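Local coordinates for probable adhesion protein (Pseudomonas aeruginosa PAO1, PDB 6R3Z) that binds divalent metal ions such as ferrous iron, here nickel, and as a solute-binding protein probably hands them to a membrane transporter for uptake, at residues A[64-69]-A[108-113]; A[114-119]-A[263-268]; A[162-167]-A[275-280]; A[169-174]-A[220-225]; A[246-251]-A[269-274]. All blocks are in the same frame, centred on the assembly; numbering follows the deposited sequence.

Interaction 1: A[64-69]-A[108-113]; sequences VGHDDF and VNPHTF. With NI (nickel (II) ion), chain B.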
# COMPACT_ATOMS: atom_id res chain seq x y z
N VAL A 64 2.52 2.54 -10.96
CA VAL A 64 2.23 3.98 -10.81
C VAL A 64 3.26 4.70 -9.92
O VAL A 64 3.06 5.85 -9.53
CB VAL A 64 0.77 4.26 -10.38
CG1 VAL A 64 -0.21 3.90 -11.51
CG2 VAL A 64 0.41 3.55 -9.06
N GLY A 65 4.36 4.02 -9.64
CA GLY A 65 5.46 4.62 -8.89
C GLY A 65 5.99 3.82 -7.72
O GLY A 65 7.00 4.22 -7.12
N HIS A 66 5.31 2.71 -7.34
CA HIS A 66 5.81 1.93 -6.20
C HIS A 66 6.58 0.66 -6.57
O HIS A 66 7.04 -0.06 -5.67
CB HIS A 66 4.73 1.61 -5.15
CG HIS A 66 5.24 1.83 -3.75
ND1 HIS A 66 6.35 1.15 -3.28
CD2 HIS A 66 4.84 2.72 -2.80
CE1 HIS A 66 6.56 1.62 -2.06
NE2 HIS A 66 5.69 2.56 -1.73
N ASP A 67 6.77 0.38 -7.85
CA ASP A 67 7.57 -0.79 -8.20
C ASP A 67 8.35 -0.58 -9.51
O ASP A 67 8.40 -1.47 -10.37
CB ASP A 67 6.76 -2.11 -8.19
CG ASP A 67 5.53 -2.14 -9.07
OD1 ASP A 67 5.30 -1.16 -9.82
OD2 ASP A 67 4.78 -3.13 -8.98
N ASP A 68 9.04 0.58 -9.62
CA ASP A 68 9.89 0.86 -10.79
C ASP A 68 10.98 -0.20 -10.93
O ASP A 68 11.29 -0.59 -12.06
CB ASP A 68 10.52 2.26 -10.67
CG ASP A 68 9.52 3.41 -10.75
OD1 ASP A 68 8.40 3.18 -11.26
OD2 ASP A 68 9.85 4.53 -10.32
N PHE A 69 11.51 -0.72 -9.79
CA PHE A 69 12.53 -1.77 -9.78
C PHE A 69 12.10 -2.97 -10.61
O PHE A 69 12.94 -3.56 -11.30
CB PHE A 69 12.87 -2.23 -8.33
CG PHE A 69 11.75 -2.83 -7.51
CD1 PHE A 69 11.45 -4.18 -7.59
CD2 PHE A 69 11.03 -2.04 -6.62
CE1 PHE A 69 10.43 -4.74 -6.82
CE2 PHE A 69 10.01 -2.60 -5.83
CZ PHE A 69 9.71 -3.95 -5.95
N VAL A 108 2.16 12.05 -8.61
CA VAL A 108 1.03 11.13 -8.40
C VAL A 108 1.41 10.19 -7.23
O VAL A 108 2.51 9.62 -7.22
CB VAL A 108 0.65 10.36 -9.69
CG1 VAL A 108 -0.11 9.07 -9.39
CG2 VAL A 108 -0.15 11.24 -10.65
N ASN A 109 0.52 10.07 -6.23
CA ASN A 109 0.77 9.22 -5.07
C ASN A 109 0.63 7.74 -5.49
O ASN A 109 -0.45 7.31 -5.90
CB ASN A 109 -0.16 9.57 -3.90
CG ASN A 109 0.29 8.92 -2.60
OD1 ASN A 109 0.71 7.75 -2.56
ND2 ASN A 109 0.19 9.66 -1.49
N PRO A 110 1.69 6.93 -5.39
CA PRO A 110 1.60 5.53 -5.86
C PRO A 110 1.00 4.53 -4.86
O PRO A 110 0.91 3.34 -5.20
CB PRO A 110 3.05 5.19 -6.18
CG PRO A 110 3.85 5.98 -5.18
CD PRO A 110 3.07 7.25 -4.93
N HIS A 111 0.65 4.96 -3.63
CA HIS A 111 0.14 4.07 -2.56
C HIS A 111 -1.36 3.74 -2.67
O HIS A 111 -2.07 3.75 -1.66
CB HIS A 111 0.46 4.67 -1.18
CG HIS A 111 1.92 4.89 -0.96
ND1 HIS A 111 2.52 6.09 -1.31
CD2 HIS A 111 2.85 4.08 -0.39
CE1 HIS A 111 3.80 5.97 -0.96
NE2 HIS A 111 4.04 4.77 -0.42
N THR A 112 -1.82 3.44 -3.90
CA THR A 112 -3.24 3.11 -4.18
C THR A 112 -3.68 1.86 -3.40
O THR A 112 -4.87 1.75 -3.04
CB THR A 112 -3.44 2.89 -5.69
OG1 THR A 112 -2.65 1.77 -6.10
CG2 THR A 112 -3.09 4.15 -6.52
N PHE A 113 -2.72 0.93 -3.12
CA PHE A 113 -3.02 -0.30 -2.36
C PHE A 113 -3.44 -0.01 -0.91
O PHE A 113 -4.02 -0.89 -0.27
CB PHE A 113 -1.85 -1.29 -2.40
CG PHE A 113 -0.50 -0.66 -2.15
CD1 PHE A 113 0.01 -0.57 -0.86
CD2 PHE A 113 0.26 -0.17 -3.21
CE1 PHE A 113 1.27 -0.01 -0.63
CE2 PHE A 113 1.52 0.42 -2.97
CZ PHE A 113 2.00 0.51 -1.68
NI NI B . 6.03 3.93 0.04
O HOH W 1 4.37 8.20 -8.70
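His66 and His111 bring their NE2 atoms within 3.1 Å of each other without a hydrogen bond, because both nitrogens point at the same nickel ion, at 2.3 Å from His66 NE2 and 2.2 Å from His111 NE2. The rings form an offset edge-to-face pair, the edge of His66 turned to the face of His111 with the planes at 78°. On His111, the nitrogen remote from the metal, ND1, donates to Asn109 OD1 at 2.8 Å. As the backbone N of His111 donates to the same oxygen in an Asx turn, Asn109 fixes the ring's rotation. Phe113 directs its CZ edge over a face of His66, 3.8 Å from CD2. Away from the metal ligands, Pro110 CB packs against the backbone of Gly65, a residue whose phi of 130° suits glycine, and a water bridges the carbonyls of Val64 and Val108. His41, His177, His199 and His250 complete the coordination, making this the all-histidine, six-coordinate metal site of this member of the solute-binding protein 9 family.

Interaction 2: A[114-119]-A[263-268]; sequences LSISAS and EEMARN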
# COMPACT_ATOMS: atom_id res chain seq x y z
N LEU A 114 -3.18 1.20 -0.39
CA LEU A 114 -3.61 1.52 0.97
C LEU A 114 -4.96 2.25 0.96
O LEU A 114 -5.10 3.32 1.52
CB LEU A 114 -2.53 2.24 1.79
CG LEU A 114 -1.21 1.46 1.95
CD1 LEU A 114 -0.10 2.35 2.48
CD2 LEU A 114 -1.37 0.23 2.81
N SER A 115 -5.92 1.69 0.24
CA SER A 115 -7.28 2.20 0.09
C SER A 115 -8.14 0.98 -0.14
O SER A 115 -7.77 0.13 -0.96
CB SER A 115 -7.40 3.11 -1.12
OG SER A 115 -8.75 3.25 -1.55
N ILE A 116 -9.28 0.89 0.55
CA ILE A 116 -10.17 -0.25 0.36
C ILE A 116 -10.80 -0.17 -1.04
O ILE A 116 -10.82 -1.18 -1.76
CB ILE A 116 -11.23 -0.33 1.50
CG1 ILE A 116 -10.57 -0.66 2.88
CG2 ILE A 116 -12.36 -1.35 1.15
CD1 ILE A 116 -9.85 -2.02 2.99
N SER A 117 -11.35 1.01 -1.42
CA SER A 117 -11.99 1.19 -2.74
C SER A 117 -11.00 0.97 -3.90
O SER A 117 -11.35 0.25 -4.84
CB SER A 117 -12.65 2.57 -2.84
OG SER A 117 -11.69 3.60 -2.66
N ALA A 118 -9.76 1.52 -3.82
CA ALA A 118 -8.78 1.31 -4.89
C ALA A 118 -8.31 -0.18 -4.91
O ALA A 118 -8.06 -0.70 -5.99
CB ALA A 118 -7.58 2.25 -4.73
N SER A 119 -8.20 -0.85 -3.74
CA SER A 119 -7.82 -2.28 -3.68
C SER A 119 -8.87 -3.13 -4.40
O SER A 119 -8.51 -4.00 -5.18
CB SER A 119 -7.69 -2.76 -2.23
OG SER A 119 -6.48 -2.28 -1.68
N GLU A 263 -5.56 -8.27 7.31
CA GLU A 263 -5.16 -8.19 8.72
C GLU A 263 -4.61 -6.79 9.06
O GLU A 263 -5.10 -6.13 9.99
CB GLU A 263 -4.13 -9.28 9.09
CG GLU A 263 -4.73 -10.68 9.15
CD GLU A 263 -3.72 -11.82 9.17
OE1 GLU A 263 -2.65 -11.67 9.79
OE2 GLU A 263 -4.02 -12.88 8.57
N GLU A 264 -3.65 -6.31 8.26
CA GLU A 264 -2.99 -5.01 8.49
C GLU A 264 -3.87 -3.83 8.11
O GLU A 264 -3.79 -2.80 8.78
CB GLU A 264 -1.63 -4.98 7.82
CG GLU A 264 -0.79 -6.13 8.36
CD GLU A 264 0.70 -6.12 8.12
OE1 GLU A 264 1.19 -5.16 7.49
OE2 GLU A 264 1.36 -7.10 8.54
N MET A 265 -4.74 -3.97 7.08
CA MET A 265 -5.66 -2.87 6.76
C MET A 265 -6.69 -2.70 7.88
O MET A 265 -7.03 -1.57 8.20
CB MET A 265 -6.38 -3.06 5.43
CG MET A 265 -5.58 -2.60 4.26
SD MET A 265 -5.03 -0.84 4.24
CE MET A 265 -6.56 0.01 3.98
N ALA A 266 -7.17 -3.82 8.48
CA ALA A 266 -8.13 -3.74 9.59
C ALA A 266 -7.47 -2.94 10.75
O ALA A 266 -8.06 -2.00 11.26
CB ALA A 266 -8.53 -5.14 10.05
N ARG A 267 -6.19 -3.25 11.06
CA ARG A 267 -5.44 -2.54 12.10
C ARG A 267 -5.22 -1.06 11.75
O ARG A 267 -5.35 -0.21 12.63
CB ARG A 267 -4.15 -3.27 12.47
CG ARG A 267 -4.48 -4.59 13.21
CD ARG A 267 -3.36 -5.01 14.15
NE ARG A 267 -2.20 -5.52 13.43
CZ ARG A 267 -2.02 -6.80 13.12
NH1 ARG A 267 -2.94 -7.71 13.45
NH2 ARG A 267 -0.93 -7.19 12.48
N ASN A 268 -4.96 -0.77 10.45
CA ASN A 268 -4.76 0.60 9.96
C ASN A 268 -6.05 1.42 10.18
O ASN A 268 -6.02 2.48 10.80
CB ASN A 268 -4.40 0.60 8.48
CG ASN A 268 -2.91 0.40 8.27
OD1 ASN A 268 -2.12 0.42 9.22
ND2 ASN A 268 -2.51 0.21 7.02
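The flat group at this contact is the carboxamide of Asn268, which brings ND2 to 4.4 Å from Leu114 CD2; no aromatic ring takes part. That amide is held from outside, since ND2 donates to the backbone oxygen of Ser249. The site is the N-terminal start of helix 116-133, packed beside helix 260-277, with Ser115 at the N-cap position.

Met265 is the residue that joins the two. It lies on the side of its helix facing Leu114 and bends at chi2 (-58°) and chi3 (-70°), a folded shape that places sulfur and terminal methyl against different partners. SD meets Leu114 CD2 at 4.1 Å, the two side chains crossing at a slant. CE meets Ile116 CD1 at 4.0 Å, where the chains slide past each other in opposite directions, and it also lies 4.1 Å from the backbone N of Ser115. A flexible, unbranched thioether suits such an irregular apolar seam between a turn and a helix, while the branched Leu114 and Ile116, which flank Ser115 in sequence, each offer it a methyl. Glu186 accepts from the amides of Ile116 and Ser117, so a carboxylate shares in capping this helix start. The first turn closes with Ser119, whose OG and N reach Ser115 O from opposite faces of its plane, and the cap itself is the bond from Ala118 N to Ser115 OG at 3.0 Å.

Interaction 3: A[162-167]-A[275-280]; sequences RLNKAP and AIQESG. With EDO (1,2-ethanediol), chain I.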
# COMPACT_ATOMS: atom_id res chain seq x y z
N ARG A 162 -17.09 1.51 14.74
CA ARG A 162 -16.50 2.02 15.96
C ARG A 162 -16.31 3.54 15.90
O ARG A 162 -15.79 4.14 16.85
CB ARG A 162 -15.19 1.28 16.27
CG ARG A 162 -15.46 -0.11 16.83
CD ARG A 162 -14.67 -1.20 16.17
NE ARG A 162 -14.96 -2.49 16.81
CZ ARG A 162 -15.76 -3.42 16.32
NH1 ARG A 162 -15.96 -4.55 16.98
NH2 ARG A 162 -16.36 -3.24 15.14
N LEU A 163 -16.74 4.17 14.80
CA LEU A 163 -16.60 5.62 14.65
C LEU A 163 -17.92 6.32 14.97
O LEU A 163 -18.88 6.16 14.21
CB LEU A 163 -16.13 5.99 13.24
CG LEU A 163 -15.88 7.48 13.01
CD1 LEU A 163 -14.61 7.95 13.75
CD2 LEU A 163 -15.85 7.82 11.53
N ASN A 164 -17.96 7.11 16.06
CA ASN A 164 -19.18 7.83 16.42
C ASN A 164 -19.45 9.00 15.49
O ASN A 164 -20.51 9.07 14.87
CB ASN A 164 -19.14 8.32 17.87
CG ASN A 164 -19.42 7.20 18.84
OD1 ASN A 164 -18.54 6.39 19.13
ND2 ASN A 164 -20.64 7.15 19.37
N LYS A 165 -18.51 9.93 15.44
CA LYS A 165 -18.63 11.17 14.69
C LYS A 165 -17.43 11.40 13.80
O LYS A 165 -16.31 10.93 14.09
CB LYS A 165 -18.69 12.36 15.68
CG LYS A 165 -19.84 12.33 16.67
CD LYS A 165 -19.86 13.59 17.51
CE LYS A 165 -21.19 13.82 18.20
NZ LYS A 165 -21.41 12.85 19.30
N ALA A 166 -17.64 12.23 12.79
CA ALA A 166 -16.57 12.71 11.93
C ALA A 166 -15.74 13.65 12.82
O ALA A 166 -16.27 14.18 13.81
CB ALA A 166 -17.19 13.50 10.79
N PRO A 167 -14.43 13.82 12.56
CA PRO A 167 -13.64 14.71 13.43
C PRO A 167 -14.03 16.18 13.27
O PRO A 167 -14.63 16.53 12.26
CB PRO A 167 -12.20 14.43 13.00
CG PRO A 167 -12.30 13.97 11.59
CD PRO A 167 -13.62 13.26 11.46
N ALA A 275 -7.66 7.41 16.66
CA ALA A 275 -7.14 8.79 16.62
C ALA A 275 -8.32 9.79 16.59
O ALA A 275 -8.32 10.77 17.35
CB ALA A 275 -6.26 8.98 15.40
N ILE A 276 -9.34 9.51 15.77
CA ILE A 276 -10.51 10.41 15.69
C ILE A 276 -11.29 10.37 17.03
O ILE A 276 -11.64 11.43 17.57
CB ILE A 276 -11.42 10.07 14.48
CG1 ILE A 276 -10.67 10.22 13.13
CG2 ILE A 276 -12.72 10.91 14.52
CD1 ILE A 276 -11.34 9.47 11.90
N GLN A 277 -11.56 9.18 17.55
CA GLN A 277 -12.28 8.98 18.81
C GLN A 277 -11.59 9.74 19.97
O GLN A 277 -12.26 10.39 20.77
CB GLN A 277 -12.43 7.49 19.14
CG GLN A 277 -13.31 6.69 18.16
CD GLN A 277 -14.80 6.95 18.27
OE1 GLN A 277 -15.41 7.54 17.37
NE2 GLN A 277 -15.42 6.50 19.35
N GLU A 278 -10.23 9.70 20.00
CA GLU A 278 -9.42 10.35 21.04
C GLU A 278 -9.28 11.87 20.85
O GLU A 278 -8.73 12.53 21.74
CB GLU A 278 -8.05 9.68 21.18
CG GLU A 278 -8.09 8.25 21.72
CD GLU A 278 -6.76 7.52 21.84
OE1 GLU A 278 -5.71 8.13 21.53
OE2 GLU A 278 -6.77 6.34 22.25
N SER A 279 -9.75 12.41 19.71
CA SER A 279 -9.69 13.86 19.46
C SER A 279 -10.83 14.62 20.15
O SER A 279 -10.76 15.83 20.28
CB SER A 279 -9.61 14.16 17.96
OG SER A 279 -10.86 13.98 17.30
N GLY A 280 -11.85 13.88 20.59
CA GLY A 280 -13.01 14.42 21.29
C GLY A 280 -13.33 13.68 22.58
O GLY A 280 -12.49 12.93 23.10
C1 EDO I . -18.24 -7.34 15.18
O1 EDO I . -16.96 -6.99 15.69
C2 EDO I . -18.44 -6.70 13.78
O2 EDO I . -18.30 -5.28 13.86
O HOH W 2 -15.74 10.09 16.63
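Near its C-terminal end, helix 260-277 is joined here to the loop that follows the long helix 138-160, a surface contact far from the metal in which Gln277 is held to Asn164 by two hydrogen bonds, one to its backbone and one to its side chain. Asn164 N donates to Gln277 OE1 at 2.9 Å, with an angle of 167° at the hydrogen, and Gln277 NE2 returns a bond to Asn164 OD1 at 3.1 Å. The two side-chain amide planes lie only 25° apart. Glutamine suits the place because one carboxamide supplies both acceptor and donor, and its chain, bent at chi2 (-73°), turns the amide back toward the loop. OE1 takes a further bond from a water that also accepts from Lys165 N, so the loop backbone is gripped at two successive amides.

Beside this polar pairing lies a small apolar patch. Ile276 CG2 is its centre, touching Leu163 CD1 at 3.6 Å and Pro167 CB at 3.9 Å; Phe171 and Phe187 also pack on Ile276. Leu163 crosses the isoleucine obliquely. In the type I turn from Gln277 to Gly280, Ser279 OG donates to Ile276 O at 2.7 Å, in the carbonyl plane on a lone pair.

Interaction 4: A[169-174]-A[220-225]; sequences ADFRVA and VKVIFS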
# COMPACT_ATOMS: atom_id res chain seq x y z
N ALA A 169 -13.61 20.31 12.58
CA ALA A 169 -12.95 21.03 11.48
C ALA A 169 -11.45 21.27 11.71
O ALA A 169 -10.71 21.37 10.73
CB ALA A 169 -13.66 22.34 11.22
N ASP A 170 -11.02 21.38 12.98
CA ASP A 170 -9.61 21.63 13.34
C ASP A 170 -8.73 20.36 13.43
O ASP A 170 -7.57 20.44 13.87
CB ASP A 170 -9.54 22.43 14.66
CG ASP A 170 -9.90 21.67 15.93
OD1 ASP A 170 -10.59 20.63 15.83
OD2 ASP A 170 -9.49 22.12 17.03
N PHE A 171 -9.27 19.19 13.03
CA PHE A 171 -8.52 17.94 13.11
C PHE A 171 -7.54 17.80 11.95
O PHE A 171 -7.83 17.12 10.96
CB PHE A 171 -9.46 16.74 13.22
CG PHE A 171 -8.79 15.41 13.49
CD1 PHE A 171 -8.28 15.12 14.75
CD2 PHE A 171 -8.69 14.45 12.49
CE1 PHE A 171 -7.68 13.87 15.01
CE2 PHE A 171 -8.12 13.20 12.75
CZ PHE A 171 -7.61 12.93 14.01
N ARG A 172 -6.39 18.48 12.05
CA ARG A 172 -5.36 18.38 11.01
C ARG A 172 -4.47 17.20 11.29
O ARG A 172 -4.14 16.92 12.45
CB ARG A 172 -4.56 19.67 10.86
CG ARG A 172 -5.29 20.77 10.06
CD ARG A 172 -4.32 21.91 9.78
NE ARG A 172 -4.96 23.09 9.18
CZ ARG A 172 -5.13 23.27 7.87
NH1 ARG A 172 -4.78 22.32 7.01
NH2 ARG A 172 -5.70 24.38 7.41
N VAL A 173 -4.06 16.51 10.22
CA VAL A 173 -3.28 15.27 10.24
C VAL A 173 -1.96 15.43 9.49
O VAL A 173 -1.92 16.04 8.43
CB VAL A 173 -4.17 14.17 9.56
CG1 VAL A 173 -3.39 12.92 9.18
CG2 VAL A 173 -5.38 13.82 10.43
N ALA A 174 -0.89 14.84 10.03
CA ALA A 174 0.41 14.76 9.38
C ALA A 174 0.83 13.27 9.33
O ALA A 174 0.37 12.47 10.14
CB ALA A 174 1.44 15.58 10.13
N VAL A 220 -1.42 21.11 13.99
CA VAL A 220 -1.64 19.72 13.57
C VAL A 220 -1.92 18.92 14.85
O VAL A 220 -1.25 19.12 15.86
CB VAL A 220 -0.45 19.17 12.74
CG1 VAL A 220 -0.54 17.65 12.52
CG2 VAL A 220 -0.34 19.89 11.40
N LYS A 221 -2.96 18.09 14.82
CA LYS A 221 -3.42 17.35 15.99
C LYS A 221 -2.75 15.99 16.16
O LYS A 221 -2.45 15.58 17.29
CB LYS A 221 -4.96 17.21 15.99
CG LYS A 221 -5.73 18.55 15.98
CD LYS A 221 -5.53 19.39 17.25
CE LYS A 221 -6.17 20.75 17.15
NZ LYS A 221 -5.90 21.58 18.36
N VAL A 222 -2.59 15.26 15.05
CA VAL A 222 -2.04 13.91 15.10
C VAL A 222 -0.97 13.70 14.03
O VAL A 222 -1.01 14.35 12.99
CB VAL A 222 -3.14 12.80 15.02
CG1 VAL A 222 -4.23 13.00 16.07
CG2 VAL A 222 -3.74 12.69 13.62
N ILE A 223 -0.05 12.76 14.30
CA ILE A 223 0.95 12.32 13.34
C ILE A 223 0.90 10.78 13.26
O ILE A 223 0.88 10.11 14.30
CB ILE A 223 2.38 12.90 13.56
CG1 ILE A 223 3.33 12.54 12.38
CG2 ILE A 223 2.96 12.48 14.93
CD1 ILE A 223 4.51 13.53 12.16
N PHE A 224 0.86 10.25 12.03
CA PHE A 224 0.90 8.81 11.78
C PHE A 224 2.29 8.44 11.30
O PHE A 224 2.71 8.88 10.22
CB PHE A 224 -0.18 8.36 10.78
CG PHE A 224 -1.60 8.58 11.24
CD1 PHE A 224 -2.18 7.74 12.19
CD2 PHE A 224 -2.35 9.62 10.73
CE1 PHE A 224 -3.49 7.95 12.63
CE2 PHE A 224 -3.66 9.85 11.18
CZ PHE A 224 -4.24 8.99 12.10
N SER A 225 3.02 7.69 12.13
CA SER A 225 4.37 7.22 11.81
C SER A 225 4.36 5.80 11.21
O SER A 225 3.31 5.17 11.10
CB SER A 225 5.30 7.32 13.03
OG SER A 225 4.91 6.41 14.04
O HOH W 3 -7.66 24.09 17.54
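Arg172 O is gripped by two successive amides, Lys221 N at 2.9 Å and, weakly, Val222 N at 3.5 Å. These bonds lie beside the parallel pairing of strands 172-175 and 220-226, the two central strands of a four-stranded parallel sheet. Within the pairing, Ala174 N donates to Val222 O, and Phe224 N to Ala174 O, both at 3.0 Å.

Small and beta-branched residues suit the two buried faces. On one, Val173 CG2 packs on Val222 CG2, while Val173 CG1 lies at the edge of the Phe224 ring, near its plane, 3.7 Å from CE2. Phe171 has CG anti to its backbone N (chi1 -172°), and CE1 of its ring touches Val222 CG1. The other face is formed by Ala174 and Ile223, and there the Ala174 methyl meets Val220 CG1 at 3.7 Å; Leu215 of helix 205-217 touches both. At the exposed margin the Lys221 chain, bent at chi2, passes Asp170, its CG lying 3.4 Å from Asp170 O. The charges form only a long salt bridge, and Asp219 gives Lys221 a second acidic partner. A water donates to Asp170 OD2 at 2.7 Å and accepts from Lys221 NZ.

Interaction 5: A[246-251]-A[269-274]; sequences YSLSHI and LDTVVR. With NI (nickel (II) ion), chain B; EDO (1,2-ethanediol), chain H.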
# COMPACT_ATOMS: atom_id res chain seq x y z
N TYR A 246 0.52 8.20 16.49
CA TYR A 246 -0.09 6.91 16.16
C TYR A 246 0.80 6.31 15.05
O TYR A 246 1.58 7.05 14.43
CB TYR A 246 -1.54 7.06 15.68
CG TYR A 246 -2.44 7.72 16.71
CD1 TYR A 246 -2.57 9.10 16.76
CD2 TYR A 246 -3.19 6.96 17.61
CE1 TYR A 246 -3.40 9.72 17.70
CE2 TYR A 246 -4.02 7.57 18.55
CZ TYR A 246 -4.11 8.95 18.60
OH TYR A 246 -4.92 9.61 19.49
N SER A 247 0.74 5.00 14.86
CA SER A 247 1.56 4.35 13.85
C SER A 247 0.69 3.47 12.95
O SER A 247 -0.29 2.86 13.41
CB SER A 247 2.69 3.56 14.49
OG SER A 247 3.55 4.41 15.22
N LEU A 248 1.06 3.45 11.67
CA LEU A 248 0.38 2.71 10.61
C LEU A 248 1.34 1.80 9.86
O LEU A 248 2.56 2.02 9.86
CB LEU A 248 -0.31 3.69 9.63
CG LEU A 248 -1.38 4.64 10.20
CD1 LEU A 248 -1.84 5.60 9.12
CD2 LEU A 248 -2.60 3.87 10.78
N SER A 249 0.76 0.80 9.19
CA SER A 249 1.49 -0.16 8.40
C SER A 249 1.40 0.15 6.91
O SER A 249 0.31 0.31 6.37
CB SER A 249 0.98 -1.58 8.67
OG SER A 249 1.68 -2.50 7.85
N HIS A 250 2.56 0.15 6.24
CA HIS A 250 2.66 0.31 4.78
C HIS A 250 2.40 -1.11 4.15
O HIS A 250 2.41 -1.25 2.92
CB HIS A 250 4.11 0.74 4.46
CG HIS A 250 4.38 1.27 3.08
ND1 HIS A 250 4.31 0.45 1.95
CD2 HIS A 250 4.89 2.48 2.71
CE1 HIS A 250 4.73 1.21 0.94
NE2 HIS A 250 5.07 2.43 1.34
N ILE A 251 2.21 -2.16 5.00
CA ILE A 251 1.99 -3.57 4.59
C ILE A 251 3.21 -3.98 3.69
O ILE A 251 3.07 -4.33 2.51
CB ILE A 251 0.59 -3.79 3.94
CG1 ILE A 251 -0.52 -3.03 4.77
CG2 ILE A 251 0.31 -5.32 3.80
CD1 ILE A 251 -1.97 -3.09 4.23
N LEU A 269 -7.18 0.90 9.70
CA LEU A 269 -8.47 1.56 9.89
C LEU A 269 -8.84 1.75 11.37
O LEU A 269 -9.38 2.80 11.73
CB LEU A 269 -9.57 0.82 9.10
CG LEU A 269 -9.45 0.88 7.55
CD1 LEU A 269 -10.56 0.07 6.89
CD2 LEU A 269 -9.52 2.31 7.03
N ASP A 270 -8.54 0.75 12.22
CA ASP A 270 -8.84 0.83 13.66
C ASP A 270 -8.03 1.95 14.31
O ASP A 270 -8.54 2.66 15.17
CB ASP A 270 -8.56 -0.49 14.37
CG ASP A 270 -9.55 -1.60 14.07
OD1 ASP A 270 -10.68 -1.27 13.60
OD2 ASP A 270 -9.20 -2.78 14.28
N THR A 271 -6.74 2.11 13.90
CA THR A 271 -5.86 3.15 14.45
C THR A 271 -6.36 4.54 14.03
O THR A 271 -6.43 5.43 14.88
CB THR A 271 -4.40 2.86 14.05
OG1 THR A 271 -4.00 1.62 14.68
CG2 THR A 271 -3.45 4.00 14.46
N VAL A 272 -6.78 4.71 12.76
CA VAL A 272 -7.34 5.99 12.30
C VAL A 272 -8.61 6.30 13.11
O VAL A 272 -8.76 7.43 13.58
CB VAL A 272 -7.58 6.02 10.77
CG1 VAL A 272 -8.23 7.35 10.35
CG2 VAL A 272 -6.26 5.81 10.01
N VAL A 273 -9.51 5.29 13.27
CA VAL A 273 -10.73 5.47 14.06
C VAL A 273 -10.38 5.87 15.50
O VAL A 273 -10.96 6.81 16.03
CB VAL A 273 -11.65 4.23 13.99
CG1 VAL A 273 -12.74 4.28 15.07
CG2 VAL A 273 -12.28 4.11 12.60
N ARG A 274 -9.42 5.18 16.12
CA ARG A 274 -8.99 5.49 17.50
C ARG A 274 -8.49 6.95 17.62
O ARG A 274 -8.89 7.65 18.55
CB ARG A 274 -7.90 4.53 18.00
CG ARG A 274 -7.62 4.71 19.49
CD ARG A 274 -6.81 3.57 20.08
NE ARG A 274 -5.49 3.46 19.48
CZ ARG A 274 -4.40 4.08 19.93
NH1 ARG A 274 -3.23 3.90 19.33
NH2 ARG A 274 -4.46 4.87 21.00
NI NI B . 6.03 3.93 0.04
C1 EDO H . -12.46 -4.71 14.81
O1 EDO H . -11.77 -3.72 15.56
C2 EDO H . -13.30 -4.01 13.73
O2 EDO H . -12.46 -3.17 12.95
O HOH W 4 -1.89 0.70 13.27
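Tyr246 and Thr271 are the nearest residues, CA atoms 7.1 Å apart, where the outermost strand segment 246-248 and helix segment 269-274 run nearly antiparallel, at 158° with their axes 8.6 Å apart.

The methyl of Thr271 fills the middle. CG2 stands anti to its own backbone N and packs on Tyr246 CB and on Leu248 CD2, both at 3.8 Å. The other branch, OG1, turns to a water that donates to Ser247 O, and it also bonds to Arg267 O in the preceding turn; threonine thus offers an apolar and a polar branch at one spot. Leu248 CD2 extends the apolar seam to Val272 CG2 at 4.2 Å.

Toward the C-terminal end of the helix segment, the guanidinium of Arg274 lies with one face over the edge of the Tyr246 ring, NH1 being 3.5 Å from CD2 and the two planes 60° apart. Glu278 ties the pair, accepting from Tyr246 OH with one oxygen and forming a salt bridge to Arg274 NH2 with the other. Past the strand the chain turns to His250, whose NE2 binds nickel at 2.2 Å, while Ser249 OG accepts from Ile251 N in an ST turn.

The contact thus divides into an apolar middle of methyls and a charged margin, where the shared carboxylate probably steadies the arginine's charge beside the strand that leads to a metal ligand.

Overall arrangement
From the N terminus, interaction 1 closes a loop of 38 residues and finishes before the others open. Next along the chain, 114-119 waits until 263-268 to close interaction 2, with interaction 4 nested inside that loop. Interaction 3 opens at 162-167 and ends at the last modelled residues, so it crosses interaction 2 and encloses both 4 and 5. Interaction 5 follows 4 in series, crosses 2, and its strand lies next to 220-226 in the same sheet. Interactions 2, 3 and 5 all use helix 260-277, which thereby joins the start of helix 116-133, that sheet and the loop after helix 138-160. Interactions 1 and 5 meet at the nickel ion.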